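Local coordinates for putative L-alanine-DL-glutamate epimerase (Burkholderia xenovorans, PDB 3GO2), which binds magnesium and is probably a racemase or epimerase of the mandelate racemase/muconate lactonizing enzyme family, at residues Ser61-Glu66 with Lys101-Pro106; Ala94-Lys99 with Tyr108-Gly113; Leu218-Asn223 with Glu227-Ile232; Gln252-Val257 with Ile265-Thr270. All blocks are in the same frame, centred on the assembly; numbering follows the deposited sequence. Where two conformers were deposited one is given.

Contact 1: residues Ser61-Glu66 with Lys101-Pro106; sequences SVMEHE and KTLNVP
Met63 N donates to Ser61 OG at 3.1 Å, with an N-H...O angle of 147°, and so fixes the backbone of the residue that meets Thr102 and Leu103. This is an ST turn in the N-terminal domain of the enolase-like fold. A type I beta turn from Ser61 to Glu64 overlaps it, and Glu64 N donates to Ser61 O at 3.2 Å. Glu64 then takes the N-cap position of helix 65-76. The turn presents Met63 to the far end of helix 82-103. The Met63 chain is bent twice beyond CG, at chi2 (-61°) and again at chi3 (-87°). These bends carry CE to Leu103, where it lies 4.1 Å from CD2 and almost as near to CG. The two side chains cross at a slant, and the Met63 methyl makes the touch with Leu103. Just beyond Leu103, Asn104 turns to positive phi in a Schellman motif, and the chain leaves the helix. The hydroxyl of Thr102 is engaged within the helix, where OG1 bonds to Ala98 O. A second subunit packs against this corner: its Val105 meets Leu103, and its Lys114 forms a salt bridge with Glu64. On the Thr102 side, Met63 SD stands 4.3 Å from Thr102 CG2.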
# COMPACT_ATOMS: atom_id res chain seq x y z
N SER A 61 43.61 -17.15 1.52
CA SER A 61 43.33 -18.40 0.81
C SER A 61 42.60 -18.15 -0.50
O SER A 61 41.59 -17.46 -0.51
CB SER A 61 42.45 -19.33 1.65
OG SER A 61 42.18 -20.53 0.93
N VAL A 62 43.09 -18.74 -1.58
CA VAL A 62 42.39 -18.69 -2.88
C VAL A 62 41.02 -19.35 -2.82
O VAL A 62 40.12 -19.02 -3.64
CB VAL A 62 43.20 -19.35 -4.00
CG1 VAL A 62 43.23 -20.87 -3.84
CG2 VAL A 62 42.68 -18.96 -5.39
N MET A 63 40.84 -20.25 -1.87
CA MET A 63 39.58 -21.00 -1.76
C MET A 63 38.46 -20.17 -1.14
O MET A 63 37.27 -20.43 -1.37
CB MET A 63 39.80 -22.26 -0.93
CG MET A 63 40.94 -23.15 -1.40
SD MET A 63 40.79 -23.83 -3.11
CE MET A 63 39.88 -25.25 -2.74
N GLU A 64 38.82 -19.13 -0.40
CA GLU A 64 37.86 -18.41 0.44
C GLU A 64 37.32 -17.17 -0.29
O GLU A 64 37.53 -16.02 0.12
CB GLU A 64 38.51 -18.06 1.79
CG GLU A 64 38.78 -19.32 2.62
CD GLU A 64 39.51 -19.12 3.93
OE1 GLU A 64 39.71 -17.98 4.35
OE2 GLU A 64 39.89 -20.15 4.51
N HIS A 65 36.61 -17.40 -1.38
CA HIS A 65 36.16 -16.27 -2.18
C HIS A 65 35.05 -15.47 -1.51
O HIS A 65 35.05 -14.23 -1.60
CB HIS A 65 35.83 -16.64 -3.64
CG HIS A 65 34.78 -17.71 -3.81
ND1 HIS A 65 33.44 -17.43 -3.86
CD2 HIS A 65 34.89 -19.06 -3.98
CE1 HIS A 65 32.76 -18.55 -4.06
NE2 HIS A 65 33.62 -19.56 -4.15
N GLU A 66 34.14 -16.13 -0.81
CA GLU A 66 33.09 -15.36 -0.14
C GLU A 66 33.64 -14.58 1.06
O GLU A 66 33.13 -13.51 1.40
CB GLU A 66 31.93 -16.26 0.24
CG GLU A 66 30.77 -15.53 0.73
CD GLU A 66 29.91 -14.85 -0.33
OE1 GLU A 66 30.28 -14.56 -1.51
OE2 GLU A 66 28.80 -14.52 0.11
N LYS A 101 40.29 -24.40 -11.12
CA LYS A 101 41.53 -25.02 -11.64
C LYS A 101 42.23 -25.84 -10.55
O LYS A 101 42.79 -26.94 -10.81
CB LYS A 101 42.45 -23.95 -12.24
CG LYS A 101 41.99 -23.50 -13.63
CD LYS A 101 42.66 -22.19 -14.04
CE LYS A 101 42.36 -21.85 -15.45
NZ LYS A 101 42.89 -20.49 -15.84
N THR A 102 42.23 -25.31 -9.33
CA THR A 102 42.86 -26.02 -8.20
C THR A 102 42.18 -27.37 -7.98
O THR A 102 42.86 -28.38 -7.68
CB THR A 102 42.83 -25.18 -6.91
OG1 THR A 102 43.60 -23.98 -7.10
CG2 THR A 102 43.39 -25.93 -5.74
N LEU A 103 40.86 -27.39 -8.12
CA LEU A 103 40.07 -28.64 -7.97
C LEU A 103 39.87 -29.44 -9.25
O LEU A 103 39.24 -30.53 -9.23
CB LEU A 103 38.71 -28.30 -7.33
CG LEU A 103 38.75 -27.65 -5.95
CD1 LEU A 103 37.33 -27.23 -5.53
CD2 LEU A 103 39.39 -28.63 -4.92
N ASN A 104 40.46 -28.96 -10.35
CA ASN A 104 40.45 -29.62 -11.65
C ASN A 104 39.07 -29.83 -12.21
O ASN A 104 38.72 -30.93 -12.70
CB ASN A 104 41.19 -30.97 -11.57
CG ASN A 104 41.63 -31.47 -12.92
OD1 ASN A 104 42.08 -30.69 -13.77
ND2 ASN A 104 41.54 -32.78 -13.12
N VAL A 105 38.25 -28.79 -12.12
CA VAL A 105 36.90 -28.84 -12.62
C VAL A 105 36.56 -27.58 -13.41
O VAL A 105 37.13 -26.51 -13.15
CB VAL A 105 35.87 -28.99 -11.47
CG1 VAL A 105 36.07 -30.30 -10.74
CG2 VAL A 105 35.95 -27.82 -10.48
N PRO A 106 35.59 -27.66 -14.33
CA PRO A 106 35.07 -26.44 -14.95
C PRO A 106 34.38 -25.59 -13.91
O PRO A 106 33.88 -26.10 -12.93
CB PRO A 106 34.02 -26.94 -15.95
CG PRO A 106 34.18 -28.41 -15.99
CD PRO A 106 34.86 -28.87 -14.78

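Contact 2: residues Ala94-Lys99 with Tyr108-Gly113; sequences ALLDAK and YELLGG
Leu96, which meets Leu110 in this contact, lays CD2 over one face of the His65 imidazole, 3.5 Å from His65 NE2. The Lys99 chain passes at the edge of that ring, with CD nearest to His65 CD2. A second flat group is the Leu96 peptide. Leu110 CD1 lies 3.7 Å from Leu96 O, about 25° out of the peptide plane. All this belongs to the N-terminal domain of the enolase-like fold. Helix 82-103 is packed here against the loop that leads on to strand 118-123. Leu110 carries the loop's share of the contact through one methyl. Its CD1 touches Leu96 and Lys99, three residues apart on the helix. Leu96 CD2 lies 4.2 Å from Leu110 CD1, and the two leucines slide past each other in opposite directions. Roughly at right angles to that approach, the aliphatic start of Lys99 crosses Leu110 at a slant. Lys99 CG is anti to the backbone N (chi1 -177°), and the chain stays extended beyond it. Its apolar stem can therefore line the contact while NZ travels on. There NZ bonds to Met63 O and makes a salt bridge to Glu109 of the second subunit. In the conformer given, Glu109 of this chain makes the reciprocal bridge to Lys99 of that subunit. At the stem of the lysine, CG lies 4.1 Å from Leu110 CD1.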
# COMPACT_ATOMS: atom_id res chain seq x y z
N ALA A 94 38.14 -14.05 -10.97
CA ALA A 94 39.49 -14.62 -11.06
C ALA A 94 39.70 -15.65 -9.95
O ALA A 94 40.30 -16.69 -10.18
CB ALA A 94 40.57 -13.52 -11.01
N LEU A 95 39.14 -15.37 -8.77
CA LEU A 95 39.18 -16.32 -7.64
C LEU A 95 38.46 -17.61 -8.03
O LEU A 95 38.94 -18.72 -7.76
CB LEU A 95 38.57 -15.71 -6.39
CG LEU A 95 39.41 -14.74 -5.56
CD1 LEU A 95 38.58 -13.98 -4.54
CD2 LEU A 95 40.50 -15.53 -4.84
N LEU A 96 37.29 -17.49 -8.66
CA LEU A 96 36.55 -18.70 -9.04
C LEU A 96 37.33 -19.54 -10.03
O LEU A 96 37.41 -20.76 -9.90
CB LEU A 96 35.18 -18.33 -9.61
CG LEU A 96 34.16 -17.78 -8.62
CD1 LEU A 96 33.00 -17.17 -9.42
CD2 LEU A 96 33.67 -18.87 -7.63
N ASP A 97 37.91 -18.89 -11.04
CA ASP A 97 38.72 -19.60 -12.02
C ASP A 97 39.85 -20.38 -11.33
O ASP A 97 40.12 -21.57 -11.62
CB ASP A 97 39.32 -18.62 -13.02
CG ASP A 97 39.89 -19.30 -14.24
OD1 ASP A 97 39.32 -20.32 -14.70
OD2 ASP A 97 40.91 -18.79 -14.77
N ALA A 98 40.55 -19.69 -10.42
CA ALA A 98 41.69 -20.30 -9.72
C ALA A 98 41.26 -21.47 -8.83
O ALA A 98 41.93 -22.51 -8.76
CB ALA A 98 42.45 -19.24 -8.92
N LYS A 99 40.12 -21.31 -8.17
CA LYS A 99 39.58 -22.36 -7.33
C LYS A 99 39.17 -23.58 -8.15
O LYS A 99 39.51 -24.71 -7.79
CB LYS A 99 38.40 -21.85 -6.54
CG LYS A 99 37.81 -22.89 -5.59
CD LYS A 99 36.83 -22.27 -4.60
CE LYS A 99 36.40 -23.23 -3.51
NZ LYS A 99 35.58 -22.65 -2.37
N TYR A 108 31.45 -24.27 -13.74
CA TYR A 108 30.07 -24.64 -13.39
C TYR A 108 29.97 -25.71 -12.30
O TYR A 108 28.95 -25.84 -11.63
CB TYR A 108 29.26 -25.03 -14.63
CG TYR A 108 29.76 -26.24 -15.41
CD1 TYR A 108 29.69 -27.52 -14.89
CD2 TYR A 108 30.25 -26.09 -16.70
CE1 TYR A 108 30.13 -28.61 -15.64
CE2 TYR A 108 30.68 -27.16 -17.45
CZ TYR A 108 30.61 -28.41 -16.93
OH TYR A 108 31.05 -29.48 -17.70
N GLU A 109 31.04 -26.49 -12.08
CA GLU A 109 31.09 -27.49 -11.01
C GLU A 109 31.09 -26.83 -9.62
O GLU A 109 30.78 -27.47 -8.63
CB GLU A 109 32.33 -28.37 -11.17
CG GLU A 109 32.16 -29.79 -10.67
CD GLU A 109 31.06 -30.51 -11.41
OE1 GLU A 109 29.88 -30.24 -11.11
OE2 GLU A 109 31.39 -31.32 -12.32
N LEU A 110 31.46 -25.55 -9.55
CA LEU A 110 31.42 -24.81 -8.30
C LEU A 110 30.05 -24.17 -8.10
O LEU A 110 29.73 -23.72 -6.99
CB LEU A 110 32.45 -23.70 -8.29
CG LEU A 110 33.91 -24.09 -8.48
CD1 LEU A 110 34.75 -22.82 -8.36
CD2 LEU A 110 34.32 -25.13 -7.48
N LEU A 111 29.25 -24.14 -9.15
CA LEU A 111 28.01 -23.36 -9.17
C LEU A 111 26.73 -24.20 -9.04
O LEU A 111 25.63 -23.71 -9.30
CB LEU A 111 27.95 -22.53 -10.45
CG LEU A 111 29.13 -21.61 -10.80
CD1 LEU A 111 28.96 -20.93 -12.16
CD2 LEU A 111 29.38 -20.58 -9.71
N GLY A 112 26.87 -25.44 -8.61
CA GLY A 112 25.73 -26.34 -8.47
C GLY A 112 25.76 -27.46 -9.48
O GLY A 112 24.88 -28.32 -9.48
N GLY A 113 26.80 -27.48 -10.31
CA GLY A 113 26.85 -28.39 -11.43
C GLY A 113 26.06 -27.85 -12.59
O GLY A 113 25.23 -26.95 -12.42

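Contact 3: residues Leu218-Asn223 with Glu227-Ile232; sequences LDLNFN and EGYLKI. With MG (magnesium ion), chain B.
This contact lies behind the magnesium site of the enolase-like barrel, where Leu220 packs on Tyr229 and Ile232 in a beta-alpha-beta unit. Asp219 OD2 binds the magnesium at 2.3 Å. Glu245 and Glu269 belong to the same site. The other carboxylate oxygen forms an Asx turn: Asn221 N donates to Asp219 OD1 at 2.9 Å, from 40° above the carboxylate plane. That bond holds the metal ligand's rotation. Asn221, which contacts fumarate and 2-oxoglutarate in other structures of this protein, points away from the helix. Leu220 points toward it. Leu220 CD1 approaches the edge of the Tyr229 ring, 3.8 Å from CD1, near the ring plane. It also meets Ile232 CD1 tip to tip at 4.2 Å. The Tyr229 hydroxyl reaches the type II' turn from Leu220 to Asn223. There OH lies 3.3 Å from Phe222 C, and Ala224 N is its hydrogen-bond partner. Asn223 OD1 bonds to Gly180 N. Helix 226-235 thus lies on the outside of strand 215-219. Leu220 is flanked by Ile166 and Val244 of the strands on either side, and Ile232 by Leu196 and Leu199 of helix 193-210.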
# COMPACT_ATOMS: atom_id res chain seq x y z
N LEU A 218 14.91 -5.69 -29.17
CA LEU A 218 15.14 -4.26 -29.34
C LEU A 218 15.69 -3.69 -28.03
O LEU A 218 15.05 -3.79 -27.00
CB LEU A 218 13.87 -3.52 -29.71
CG LEU A 218 13.96 -2.00 -29.85
CD1 LEU A 218 14.99 -1.56 -30.93
CD2 LEU A 218 12.57 -1.40 -30.14
N ASP A 219 16.88 -3.12 -28.08
CA ASP A 219 17.49 -2.51 -26.90
C ASP A 219 17.42 -1.00 -27.03
O ASP A 219 18.00 -0.38 -27.95
CB ASP A 219 18.94 -2.99 -26.78
CG ASP A 219 19.59 -2.69 -25.45
OD1 ASP A 219 19.00 -1.97 -24.61
OD2 ASP A 219 20.74 -3.16 -25.27
N LEU A 220 16.73 -0.40 -26.06
CA LEU A 220 16.62 1.04 -25.96
C LEU A 220 17.57 1.68 -24.95
O LEU A 220 17.62 2.91 -24.83
CB LEU A 220 15.19 1.41 -25.61
CG LEU A 220 14.13 0.84 -26.54
CD1 LEU A 220 12.71 1.20 -26.00
CD2 LEU A 220 14.35 1.33 -27.99
N ASN A 221 18.33 0.85 -24.23
CA ASN A 221 19.27 1.31 -23.22
C ASN A 221 18.59 2.36 -22.31
O ASN A 221 17.50 2.11 -21.83
CB ASN A 221 20.56 1.80 -23.87
CG ASN A 221 21.38 0.68 -24.50
OD1 ASN A 221 22.19 0.01 -23.84
ND2 ASN A 221 21.17 0.48 -25.76
N PHE A 222 19.24 3.50 -22.08
CA PHE A 222 18.69 4.56 -21.25
C PHE A 222 18.23 5.74 -22.12
O PHE A 222 18.29 6.89 -21.68
CB PHE A 222 19.76 5.12 -20.29
CG PHE A 222 20.22 4.19 -19.17
CD1 PHE A 222 19.67 4.29 -17.88
CD2 PHE A 222 21.31 3.35 -19.35
CE1 PHE A 222 20.16 3.52 -16.83
CE2 PHE A 222 21.79 2.57 -18.30
CZ PHE A 222 21.23 2.67 -17.05
N ASN A 223 17.80 5.47 -23.35
CA ASN A 223 17.63 6.54 -24.35
C ASN A 223 16.32 7.30 -24.36
O ASN A 223 16.11 8.15 -25.23
CB ASN A 223 17.93 5.98 -25.75
CG ASN A 223 19.38 5.62 -25.90
OD1 ASN A 223 20.26 6.40 -25.51
ND2 ASN A 223 19.67 4.43 -26.43
N GLU A 227 7.72 8.50 -20.57
CA GLU A 227 6.87 9.08 -21.61
C GLU A 227 7.27 8.59 -23.00
O GLU A 227 6.42 8.24 -23.81
CB GLU A 227 7.01 10.60 -21.59
CG GLU A 227 6.26 11.30 -22.73
CD GLU A 227 6.61 12.77 -22.89
OE1 GLU A 227 7.57 13.27 -22.24
OE2 GLU A 227 5.93 13.42 -23.73
N GLY A 228 8.56 8.65 -23.28
CA GLY A 228 9.09 8.30 -24.62
C GLY A 228 9.09 6.81 -24.85
O GLY A 228 8.80 6.36 -25.95
N TYR A 229 9.43 6.01 -23.83
CA TYR A 229 9.32 4.55 -23.96
C TYR A 229 7.88 4.15 -24.32
O TYR A 229 7.67 3.32 -25.19
CB TYR A 229 9.80 3.84 -22.67
CG TYR A 229 11.25 4.08 -22.33
CD1 TYR A 229 12.26 3.68 -23.18
CD2 TYR A 229 11.63 4.63 -21.10
CE1 TYR A 229 13.59 3.88 -22.87
CE2 TYR A 229 12.96 4.81 -20.77
CZ TYR A 229 13.94 4.44 -21.67
OH TYR A 229 15.27 4.60 -21.37
N LEU A 230 6.89 4.77 -23.69
CA LEU A 230 5.49 4.48 -24.02
C LEU A 230 5.19 4.84 -25.48
O LEU A 230 4.53 4.08 -26.19
CB LEU A 230 4.55 5.23 -23.09
CG LEU A 230 4.51 4.79 -21.61
CD1 LEU A 230 4.01 5.92 -20.64
CD2 LEU A 230 3.67 3.52 -21.45
N LYS A 231 5.73 5.96 -25.93
CA LYS A 231 5.51 6.38 -27.32
C LYS A 231 6.09 5.32 -28.28
O LYS A 231 5.48 4.97 -29.31
CB LYS A 231 6.12 7.74 -27.59
CG LYS A 231 5.31 8.86 -26.93
CD LYS A 231 6.04 10.17 -26.87
CE LYS A 231 6.28 10.78 -28.22
NZ LYS A 231 5.16 11.61 -28.70
N ILE A 232 7.26 4.79 -27.93
CA ILE A 232 7.92 3.77 -28.74
C ILE A 232 7.12 2.50 -28.74
O ILE A 232 6.85 1.93 -29.81
CB ILE A 232 9.37 3.51 -28.28
CG1 ILE A 232 10.25 4.73 -28.61
CG2 ILE A 232 9.90 2.19 -28.93
CD1 ILE A 232 11.61 4.75 -27.86
MG MG B . 21.84 -3.72 -23.32
O HOH W 1 20.18 -2.40 -22.23
O HOH W 2 23.23 -2.63 -23.57

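Contact 4: residues Gln252-Val257 with Ile265-Thr270; sequences QGLAYV and ISSCET. With MG (magnesium ion), chain C; MG (magnesium ion), chain B.
A methyl pressed against a hydroxyl is the odd feature here: Leu254 CD2 lies 3.4 Å from Ser267 OG and 3.6 Å from Ser267 CB. The serine points from strand 265-267 toward helix 251-259, among otherwise apolar partners. The two elements close a beta-alpha-beta unit of the enolase-like barrel. Leu254 has CG anti to the backbone N (chi1 -176°), and its two methyls divide the work. CD2 takes the serine. CD1 takes the strand's beginning, 4.0 Å from Ile265 CG2, where the leucine and isoleucine run past each other in opposite directions. Val257, one turn along the helix, touches Tyr229 and Leu233 of the preceding helix. Past the strand, the chain turns into two metal sites. Glu269 OE2 binds one magnesium at 2.6 Å, a long bond for magnesium. Thr270 O binds another magnesium at 2.4 Å. Tyr249 OH of this chain and Pro78 O of a neighbouring subunit share that second metal, so it bridges two chains. Across the helix-strand contact itself the chemistry is almost wholly apolar. Ser267 OG, the polar side-chain atom that meets Leu254, is satisfied by a hydrogen bond to Ile246 O in the neighbouring loop. This implies that the hydroxyl can lie against a leucine methyl without losing a partner.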
# COMPACT_ATOMS: atom_id res chain seq x y z
N GLN A 252 9.45 2.56 -10.30
CA GLN A 252 8.04 2.97 -10.53
C GLN A 252 7.77 3.31 -12.01
O GLN A 252 6.77 2.88 -12.59
CB GLN A 252 7.67 4.14 -9.58
CG GLN A 252 6.34 4.78 -9.80
CD GLN A 252 6.13 6.07 -8.97
OE1 GLN A 252 6.80 6.31 -7.97
NE2 GLN A 252 5.24 6.92 -9.44
N GLY A 253 8.68 4.05 -12.64
CA GLY A 253 8.51 4.46 -14.02
C GLY A 253 8.61 3.26 -14.96
O GLY A 253 7.79 3.09 -15.85
N LEU A 254 9.61 2.41 -14.74
CA LEU A 254 9.73 1.20 -15.56
C LEU A 254 8.54 0.30 -15.39
O LEU A 254 8.03 -0.24 -16.39
CB LEU A 254 11.03 0.46 -15.27
CG LEU A 254 11.32 -0.76 -16.12
CD1 LEU A 254 11.39 -0.39 -17.62
CD2 LEU A 254 12.60 -1.48 -15.66
N ALA A 255 8.05 0.14 -14.15
CA ALA A 255 6.85 -0.66 -13.94
C ALA A 255 5.63 -0.09 -14.67
O ALA A 255 4.81 -0.84 -15.18
CB ALA A 255 6.55 -0.84 -12.44
N TYR A 256 5.51 1.22 -14.72
CA TYR A 256 4.42 1.86 -15.46
C TYR A 256 4.53 1.50 -16.94
O TYR A 256 3.54 1.14 -17.60
CB TYR A 256 4.41 3.40 -15.24
CG TYR A 256 3.18 4.03 -15.83
CD1 TYR A 256 2.02 4.18 -15.06
CD2 TYR A 256 3.13 4.39 -17.16
CE1 TYR A 256 0.89 4.71 -15.59
CE2 TYR A 256 1.96 4.91 -17.72
CZ TYR A 256 0.84 5.05 -16.93
OH TYR A 256 -0.32 5.54 -17.47
N VAL A 257 5.74 1.63 -17.48
CA VAL A 257 5.98 1.28 -18.86
C VAL A 257 5.62 -0.17 -19.13
O VAL A 257 4.89 -0.46 -20.09
CB VAL A 257 7.45 1.61 -19.27
CG1 VAL A 257 7.74 1.07 -20.66
CG2 VAL A 257 7.68 3.16 -19.21
N ILE A 265 9.32 -6.94 -21.40
CA ILE A 265 10.30 -5.90 -21.04
C ILE A 265 11.44 -6.54 -20.28
O ILE A 265 11.23 -7.32 -19.33
CB ILE A 265 9.66 -4.81 -20.15
CG1 ILE A 265 8.54 -4.10 -20.90
CG2 ILE A 265 10.70 -3.80 -19.64
CD1 ILE A 265 8.95 -3.40 -22.17
N SER A 266 12.65 -6.25 -20.72
CA SER A 266 13.83 -6.68 -19.99
C SER A 266 14.58 -5.46 -19.45
O SER A 266 14.49 -4.36 -20.00
CB SER A 266 14.72 -7.50 -20.89
OG SER A 266 15.22 -6.73 -21.93
N SER A 267 15.29 -5.65 -18.35
CA SER A 267 16.06 -4.58 -17.74
C SER A 267 17.09 -5.17 -16.80
O SER A 267 17.21 -6.38 -16.67
CB SER A 267 15.13 -3.61 -16.97
OG SER A 267 15.77 -2.38 -16.68
N CYS A 268 17.83 -4.29 -16.16
CA CYS A 268 18.63 -4.57 -14.95
C CYS A 268 20.11 -4.84 -15.21
O CYS A 268 20.83 -5.11 -14.24
CB CYS A 268 18.07 -5.69 -14.10
SG CYS A 268 16.31 -5.55 -13.70
N GLU A 269 20.58 -4.73 -16.46
CA GLU A 269 21.96 -5.10 -16.78
C GLU A 269 23.00 -4.24 -16.09
O GLU A 269 24.18 -4.62 -16.08
CB GLU A 269 22.21 -5.07 -18.29
CG GLU A 269 22.41 -3.69 -18.89
CD GLU A 269 22.59 -3.73 -20.38
OE1 GLU A 269 23.06 -2.73 -20.92
OE2 GLU A 269 22.29 -4.75 -21.01
N THR A 270 22.59 -3.11 -15.52
CA THR A 270 23.52 -2.20 -14.90
C THR A 270 23.45 -2.25 -13.37
O THR A 270 24.05 -1.38 -12.72
CB THR A 270 23.38 -0.74 -15.40
OG1 THR A 270 22.21 -0.12 -14.84
CG2 THR A 270 23.36 -0.69 -16.92
MG MG C . 24.17 0.97 -12.46
MG MG B . 21.84 -3.72 -23.32
O HOH W 2 23.23 -2.63 -23.57
O HOH W 1 20.18 -2.40 -22.23
O HOH W 3 25.84 1.66 -10.94
O HOH W 4 22.90 0.84 -10.29

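In the fold
The four contacts fall into two pairs. Contacts 1 and 2 share helix 82-103 in the N-terminal domain, with centres about 6 Å apart. Val62 CG2 packs on Ala98 CB at 3.5 Å between them, and both touch the second subunit. Contacts 3 and 4 belong to the barrel, with centres about 10 Å apart. They share a magnesium, which Asp219 and Glu269 both bind, and two of its waters. Phe222 CZ also lies 3.7 Å from Thr270 OG1, beside the second magnesium. The pairs do not touch: the nearest atoms of contacts 2 and 4 are about 17 Å apart. Contacts 1 and 2 lie away from the annotated sites.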